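Local coordinates for protein mannose-6-phosphate isomerase (Bacillus subtilis, PDB 1QWR) that probably interconverts mannose 6-phosphate and fructose 6-phosphate, using one bound zinc ion per subunit as cofactor, at residues K16-G21 with T38-A43. Residues are numbered along the deposited sequence; the frame is centred on the assembly and turned at random.
With SO4 (sulfate ion), chain C.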
ATOM      1  N   LYS A  16     -10.197  -6.320  -5.776  1.00 20.30           N
ATOM      2  CA  LYS A  16      -9.975  -6.200  -7.209  1.00 21.21           C
ATOM      3  C   LYS A  16      -9.396  -7.477  -7.797  1.00 19.92           C
ATOM      4  O   LYS A  16      -8.366  -7.961  -7.344  1.00 19.24           O
ATOM      5  CB  LYS A  16      -8.997  -5.062  -7.530  1.00 20.72           C
ATOM      6  CG  LYS A  16      -9.439  -3.685  -7.083  1.00 22.24           C
ATOM      7  CD  LYS A  16     -10.712  -3.236  -7.799  1.00 26.50           C
ATOM      8  CE  LYS A  16     -11.018  -1.776  -7.492  1.00 25.13           C
ATOM      9  NZ  LYS A  16     -12.384  -1.399  -7.956  1.00 27.48           N
ATOM     10  N   GLU A  17     -10.053  -8.010  -8.822  1.00 20.13           N
ATOM     11  CA  GLU A  17      -9.542  -9.198  -9.506  1.00 21.13           C
ATOM     12  C   GLU A  17      -8.307  -8.834 -10.335  1.00 20.82           C
ATOM     13  O   GLU A  17      -8.209  -7.730 -10.869  1.00 22.42           O
ATOM     14  CB  GLU A  17     -10.612  -9.768 -10.443  1.00 24.54           C
ATOM     15  CG  GLU A  17     -11.760 -10.418  -9.734  1.00 30.13           C
ATOM     16  CD  GLU A  17     -12.861 -10.846 -10.692  1.00 34.59           C
ATOM     17  OE1 GLU A  17     -12.548 -11.467 -11.734  1.00 36.19           O
ATOM     18  OE2 GLU A  17     -14.039 -10.562 -10.396  1.00 38.67           O
ATOM     19  N   LYS A  18      -7.369  -9.768 -10.441  1.00 20.56           N
ATOM     20  CA  LYS A  18      -6.144  -9.555 -11.203  1.00 21.53           C
ATOM     21  C   LYS A  18      -5.733 -10.882 -11.816  1.00 23.03           C
ATOM     22  O   LYS A  18      -5.884 -11.935 -11.183  1.00 21.44           O
ATOM     23  CB  LYS A  18      -5.023  -9.066 -10.289  1.00 21.75           C
ATOM     24  CG  LYS A  18      -5.185  -7.632  -9.790  1.00 21.84           C
ATOM     25  CD  LYS A  18      -4.818  -6.626 -10.887  1.00 23.41           C
ATOM     26  CE  LYS A  18      -4.974  -5.186 -10.385  1.00 25.96           C
ATOM     27  NZ  LYS A  18      -4.490  -4.168 -11.365  1.00 24.09           N
ATOM     28  N   ILE A  19      -5.198 -10.844 -13.030  1.00 23.60           N
ATOM     29  CA  ILE A  19      -4.787 -12.095 -13.643  1.00 25.38           C
ATOM     30  C   ILE A  19      -3.711 -12.751 -12.792  1.00 24.80           C
ATOM     31  O   ILE A  19      -3.578 -13.972 -12.804  1.00 25.45           O
ATOM     32  CB  ILE A  19      -4.252 -11.887 -15.087  1.00 30.07           C
ATOM     33  CG1 ILE A  19      -2.947 -11.079 -15.081  1.00 31.58           C
ATOM     34  CG2 ILE A  19      -5.300 -11.172 -15.912  1.00 32.56           C
ATOM     35  CD1 ILE A  19      -2.297 -10.959 -16.488  1.00 32.88           C
ATOM     36  N   TRP A  20      -2.953 -11.949 -12.035  1.00 21.83           N
ATOM     37  CA  TRP A  20      -1.887 -12.481 -11.197  1.00 20.08           C
ATOM     38  C   TRP A  20      -2.341 -12.748  -9.755  1.00 19.73           C
ATOM     39  O   TRP A  20      -1.539 -13.118  -8.890  1.00 17.30           O
ATOM     40  CB  TRP A  20      -0.688 -11.523 -11.189  1.00 20.33           C
ATOM     41  CG  TRP A  20      -1.034 -10.067 -10.937  1.00 22.14           C
ATOM     42  CD1 TRP A  20      -1.183  -9.080 -11.878  1.00 20.42           C
ATOM     43  CD2 TRP A  20      -1.260  -9.441  -9.660  1.00 18.73           C
ATOM     44  NE1 TRP A  20      -1.486  -7.881 -11.264  1.00 20.48           N
ATOM     45  CE2 TRP A  20      -1.535  -8.075  -9.905  1.00 21.71           C
ATOM     46  CE3 TRP A  20      -1.255  -9.905  -8.335  1.00 19.82           C
ATOM     47  CZ2 TRP A  20      -1.801  -7.160  -8.869  1.00 20.58           C
ATOM     48  CZ3 TRP A  20      -1.520  -9.003  -7.307  1.00 20.76           C
ATOM     49  CH2 TRP A  20      -1.789  -7.644  -7.582  1.00 21.43           C
ATOM     50  N   GLY A  21      -3.630 -12.564  -9.512  1.00 20.28           N
ATOM     51  CA  GLY A  21      -4.168 -12.776  -8.178  1.00 20.71           C
ATOM     52  C   GLY A  21      -4.468 -14.227  -7.839  1.00 22.66           C
ATOM     53  O   GLY A  21      -4.393 -15.118  -8.696  1.00 20.99           O
ATOM     54  N   THR A  38      -8.060 -13.082  -7.036  1.00 21.87           N
ATOM     55  CA  THR A  38      -8.179 -11.750  -6.439  1.00 20.41           C
ATOM     56  C   THR A  38      -6.771 -11.286  -6.057  1.00 18.83           C
ATOM     57  O   THR A  38      -6.123 -11.880  -5.204  1.00 18.57           O
ATOM     58  CB  THR A  38      -9.106 -11.803  -5.191  1.00 20.52           C
ATOM     59  OG1 THR A  38     -10.429 -12.198  -5.609  1.00 21.52           O
ATOM     60  CG2 THR A  38      -9.182 -10.429  -4.496  1.00 19.05           C
ATOM     61  N   GLY A  39      -6.296 -10.229  -6.710  1.00 19.24           N
ATOM     62  CA  GLY A  39      -4.962  -9.748  -6.422  1.00 16.93           C
ATOM     63  C   GLY A  39      -4.872  -8.622  -5.417  1.00 16.79           C
ATOM     64  O   GLY A  39      -3.868  -8.512  -4.708  1.00 16.65           O
ATOM     65  N   GLU A  40      -5.904  -7.791  -5.323  1.00 15.79           N
ATOM     66  CA  GLU A  40      -5.799  -6.657  -4.403  1.00 17.35           C
ATOM     67  C   GLU A  40      -6.966  -6.445  -3.453  1.00 16.55           C
ATOM     68  O   GLU A  40      -8.126  -6.643  -3.807  1.00 18.03           O
ATOM     69  CB  GLU A  40      -5.593  -5.348  -5.192  1.00 15.41           C
ATOM     70  CG  GLU A  40      -4.550  -5.422  -6.333  1.00 17.30           C
ATOM     71  CD  GLU A  40      -4.182  -4.053  -6.935  1.00 21.73           C
ATOM     72  OE1 GLU A  40      -4.948  -3.077  -6.775  1.00 19.77           O
ATOM     73  OE2 GLU A  40      -3.111  -3.960  -7.594  1.00 22.52           O
ATOM     74  N   CYS A  41      -6.621  -6.065  -2.229  1.00 14.94           N
ATOM     75  CA  CYS A  41      -7.600  -5.680  -1.236  1.00 14.52           C
ATOM     76  C   CYS A  41      -7.296  -4.186  -1.015  1.00 16.46           C
ATOM     77  O   CYS A  41      -6.220  -3.853  -0.522  1.00 14.22           O
ATOM     78  CB  CYS A  41      -7.385  -6.412   0.085  1.00 14.56           C
ATOM     79  SG  CYS A  41      -8.425  -5.756   1.432  1.00 20.33           S
ATOM     80  N   TRP A  42      -8.206  -3.304  -1.434  1.00 14.76           N
ATOM     81  CA  TRP A  42      -8.070  -1.863  -1.221  1.00 15.05           C
ATOM     82  C   TRP A  42      -8.639  -1.737   0.201  1.00 17.50           C
ATOM     83  O   TRP A  42      -9.859  -1.709   0.421  1.00 19.61           O
ATOM     84  CB  TRP A  42      -8.901  -1.113  -2.277  1.00 13.51           C
ATOM     85  CG  TRP A  42      -8.260  -1.221  -3.656  1.00 15.89           C
ATOM     86  CD1 TRP A  42      -7.413  -2.202  -4.100  1.00 14.48           C
ATOM     87  CD2 TRP A  42      -8.423  -0.307  -4.755  1.00 15.94           C
ATOM     88  NE1 TRP A  42      -7.036  -1.951  -5.410  1.00 16.23           N
ATOM     89  CE2 TRP A  42      -7.643  -0.794  -5.829  1.00 14.79           C
ATOM     90  CE3 TRP A  42      -9.154   0.874  -4.929  1.00 17.96           C
ATOM     91  CZ2 TRP A  42      -7.572  -0.135  -7.063  1.00 16.58           C
ATOM     92  CZ3 TRP A  42      -9.083   1.533  -6.157  1.00 15.43           C
ATOM     93  CH2 TRP A  42      -8.298   1.022  -7.204  1.00 14.40           C
ATOM     94  N   ALA A  43      -7.708  -1.696   1.155  1.00 15.51           N
ATOM     95  CA  ALA A  43      -7.975  -1.723   2.600  1.00 12.68           C
ATOM     96  C   ALA A  43      -8.335  -0.403   3.272  1.00 14.00           C
ATOM     97  O   ALA A  43      -9.276  -0.333   4.060  1.00 16.71           O
ATOM     98  CB  ALA A  43      -6.751  -2.370   3.286  1.00 11.94           C
TER
HETATM   99  S   SO4 C 601      -0.544  -4.526 -12.327  1.00 26.41           S
HETATM  100  O1  SO4 C 601       0.406  -5.444 -13.003  1.00 23.62           O
HETATM  101  O2  SO4 C 601      -1.848  -5.178 -12.168  1.00 21.25           O
HETATM  102  O3  SO4 C 601      -0.684  -3.282 -13.100  1.00 25.23           O
HETATM  103  O4  SO4 C 601      -0.008  -4.201 -10.991  1.00 24.01           O
HETATM  104  O   HOH W   1      -3.532  -1.952  -9.349  1.00 41.89           O
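Three backbone hydrogen bonds join the end of strand 9-17 to the start of strand 38-44. Lys16 N donates to Glu40 O over 2.9 Å, and Lys16 O takes Glu40 N nearly straight (N-H...O 168°), both donors lying in the carbonyl plane. The same Lys16 O receives a weaker, bent bond from Gly39 N (3.1 Å). Gly39 and Glu40 thus both face Lys16, which defines a classic beta bulge and shifts the register by one before Glu17 pairs with Thr38. Beyond it the chain leaves the strand through a type I turn, Lys18 to Gly21, closed by Gly21 N to Lys18 O.

Each indole carries a lysine side chain over one face. Lys16, bent at chi2 (-64°), lays CG and CE over one face of Trp42; CE sits 3.7 Å from the centroid of its six-membered ring, a CH-pi contact, and NZ adds a cation-pi contact while bonding to Lys49 O. Lys18 CB covers the centre of one Trp20 face, and Trp20 CZ3 reaches Gly39 O at 3.5 Å.

These antiparallel strands belong to the cupin-type catalytic domain, and the side chain of Glu40 lies about 7 Å from the zinc ion.

Polar side-chain contacts gather at two points, the Glu40 carboxylate and a sulfate, probably from the crystallisation liquor. Glu40 OE1 accepts Trp42 NE1 at 2.7 Å through the anti lone pair, in the indole plane, and forms a salt bridge with Lys88, so the carboxylate is probably kept ionised. A water bridges OE2 to Lys18 NZ. Lys18 NZ and Trp20 NE1 both donate to O2 of the sulfate, each at 2.9 Å; Arg196, the probable active-site residue, binds the same ion, consistent with an anion-binding pocket that could receive the substrate phosphate.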